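Local coordinates for protein halocarboxylic acid dehalogenase DehI (Pseudomonas putida, PDB 3BJX) that probably hydrolyses carbon–halogen bonds of alpha-halocarboxylic acids, as a group I haloacid dehalogenase with a fold that contains helices but no strands, at residues 96-101 against 291-296. Sequence-based numbering, arbitrary orientation.
Sequences GPLPNL and IIHITE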
loop_
_atom_site.group_PDB
_atom_site.type_symbol
_atom_site.label_atom_id
_atom_site.label_comp_id
_atom_site.label_asym_id
_atom_site.label_seq_id
_atom_site.Cartn_x
_atom_site.Cartn_y
_atom_site.Cartn_z
ATOM N N GLY A 96 -23.813 -11.963 8.808
ATOM C CA GLY A 96 -24.919 -12.644 9.516
ATOM C C GLY A 96 -24.762 -14.113 9.937
ATOM O O GLY A 96 -23.956 -14.852 9.349
ATOM N N PRO A 97 -25.457 -14.534 11.031
ATOM C CA PRO A 97 -25.949 -13.669 12.104
ATOM C C PRO A 97 -24.709 -13.219 12.852
ATOM O O PRO A 97 -23.644 -13.805 12.640
ATOM C CB PRO A 97 -26.764 -14.628 12.978
ATOM C CG PRO A 97 -26.141 -15.973 12.741
ATOM C CD PRO A 97 -25.802 -15.952 11.277
ATOM N N LEU A 98 -24.821 -12.214 13.716
ATOM C CA LEU A 98 -23.628 -11.655 14.357
ATOM C C LEU A 98 -23.513 -12.010 15.832
ATOM O O LEU A 98 -24.525 -12.271 16.473
ATOM C CB LEU A 98 -23.582 -10.136 14.151
ATOM C CG LEU A 98 -23.425 -9.702 12.678
ATOM C CD1 LEU A 98 -23.416 -8.217 12.586
ATOM C CD2 LEU A 98 -22.175 -10.298 12.004
ATOM N N PRO A 99 -22.274 -12.052 16.374
ATOM C CA PRO A 99 -22.122 -12.100 17.836
ATOM C C PRO A 99 -22.911 -10.972 18.497
ATOM O O PRO A 99 -22.794 -9.831 18.076
ATOM C CB PRO A 99 -20.609 -11.834 18.059
ATOM C CG PRO A 99 -20.019 -11.496 16.692
ATOM C CD PRO A 99 -20.976 -12.068 15.673
ATOM N N ASN A 100 -23.711 -11.268 19.515
ATOM C CA ASN A 100 -24.312 -10.186 20.298
ATOM C C ASN A 100 -23.257 -9.611 21.249
ATOM O O ASN A 100 -23.069 -10.109 22.361
ATOM C CB ASN A 100 -25.583 -10.647 21.026
ATOM C CG ASN A 100 -26.211 -9.549 21.879
ATOM O OD1 ASN A 100 -25.560 -8.978 22.757
ATOM N ND2 ASN A 100 -27.481 -9.256 21.632
ATOM N N LEU A 101 -22.565 -8.572 20.789
ATOM C CA LEU A 101 -21.416 -7.980 21.503
ATOM C C LEU A 101 -21.739 -7.326 22.861
ATOM O O LEU A 101 -20.918 -7.350 23.773
ATOM C CB LEU A 101 -20.666 -6.986 20.604
ATOM C CG LEU A 101 -19.343 -6.397 21.093
ATOM C CD1 LEU A 101 -18.359 -7.472 21.615
ATOM C CD2 LEU A 101 -18.713 -5.591 19.969
ATOM N N ILE A 291 -14.250 -1.353 12.344
ATOM C CA ILE A 291 -14.879 -0.624 13.456
ATOM C C ILE A 291 -16.380 -0.513 13.260
ATOM O O ILE A 291 -17.139 -0.637 14.218
ATOM C CB ILE A 291 -14.201 0.781 13.699
ATOM C CG1 ILE A 291 -12.704 0.601 14.012
ATOM C CG2 ILE A 291 -14.908 1.581 14.784
ATOM C CD1 ILE A 291 -12.381 -0.160 15.261
ATOM N N ILE A 292 -16.812 -0.306 12.017
ATOM C CA ILE A 292 -18.228 -0.383 11.723
ATOM C C ILE A 292 -18.733 -1.800 11.978
ATOM O O ILE A 292 -19.833 -1.968 12.492
ATOM C CB ILE A 292 -18.565 0.114 10.277
ATOM C CG1 ILE A 292 -18.543 1.646 10.245
ATOM C CG2 ILE A 292 -19.939 -0.403 9.800
ATOM C CD1 ILE A 292 -18.750 2.218 8.910
ATOM N N HIS A 293 -17.926 -2.815 11.640
ATOM C CA HIS A 293 -18.275 -4.191 12.001
ATOM C C HIS A 293 -18.478 -4.411 13.481
ATOM O O HIS A 293 -19.484 -4.976 13.873
ATOM C CB HIS A 293 -17.286 -5.226 11.479
ATOM C CG HIS A 293 -17.826 -6.622 11.540
ATOM N ND1 HIS A 293 -18.968 -7.004 10.864
ATOM C CD2 HIS A 293 -17.404 -7.717 12.219
ATOM C CE1 HIS A 293 -19.212 -8.278 11.113
ATOM N NE2 HIS A 293 -18.282 -8.730 11.936
ATOM N N ILE A 294 -17.535 -3.971 14.303
ATOM C CA ILE A 294 -17.689 -4.049 15.759
ATOM C C ILE A 294 -18.953 -3.306 16.217
ATOM O O ILE A 294 -19.737 -3.825 16.993
ATOM C CB ILE A 294 -16.433 -3.472 16.462
ATOM C CG1 ILE A 294 -15.240 -4.422 16.299
ATOM C CG2 ILE A 294 -16.693 -3.169 17.935
ATOM C CD1 ILE A 294 -13.858 -3.763 16.506
ATOM N N THR A 295 -19.144 -2.088 15.722
ATOM C CA THR A 295 -20.348 -1.300 16.013
ATOM C C THR A 295 -21.634 -2.038 15.691
ATOM O O THR A 295 -22.591 -1.985 16.467
ATOM C CB THR A 295 -20.320 0.042 15.285
ATOM O OG1 THR A 295 -19.037 0.649 15.497
ATOM C CG2 THR A 295 -21.394 0.980 15.815
ATOM N N GLU A 296 -21.644 -2.738 14.558
ATOM C CA GLU A 296 -22.808 -3.490 14.114
ATOM C C GLU A 296 -23.114 -4.672 15.045
ATOM O O GLU A 296 -24.275 -4.995 15.291
ATOM C CB GLU A 296 -22.596 -3.974 12.679
ATOM C CG GLU A 296 -23.832 -4.579 12.026
ATOM C CD GLU A 296 -23.542 -5.275 10.706
ATOM O OE1 GLU A 296 -22.478 -5.042 10.071
ATOM O OE2 GLU A 296 -24.397 -6.083 10.304
#
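With CG beside the backbone N and anti to the carbonyl carbon (chi1 -65°), Leu98 sends its two methyls to different partners, while His293 and Glu296, each with CG anti to the backbone N, reach the loop from positions three residues apart on the helix, about one turn. CD1 of Leu98 meets the carboxylate end of Glu296: it lies 3.3 Å from OE2 and 3.7 Å from CG of that glutamate. The two side chains cross at about a right angle, and the extended Glu296 chain (chi2 -170°) brings both its aliphatic part and its carboxylate to the methyl. CD2 of Leu98 rests against the imidazole of His293, 3.7 Å from CE1, approaching obliquely. No hydrogen bond joins the two segments themselves, whose contact is van der Waals packing, but a backbone hydrogen bond links Leu101 to Cys297, one residue further on the helix. Cutting Leu98 back to an alanine is likely to lose both methyl contacts, to His293 CE1 and to the Glu296 side chain, and to open a gap between loop and helix. The second point of contact is Leu101, whose CD2 touches CG2 of Ile294 at 3.8 Å and sits 3.6 Å from the backbone O of the same residue, so a single methyl meets both side chain and main chain. Just before it, Asn100 is the N-cap of helix 101-107, its OD1 accepting a hydrogen bond from Glu103 N. On the helix, Thr295 OG1 donates a hydrogen bond to Ile291 O (2.6 Å) and is also hydrogen-bonded to ND2 of Asn126. The loop between helices 78-90 and 101-107 thus packs against helix 267-299 near that helix's C-terminal end, while Val222 of helix 212-223 touches both Leu101 and Ile294, and helix 112-143 meets Ile291, Ile292 and Thr295.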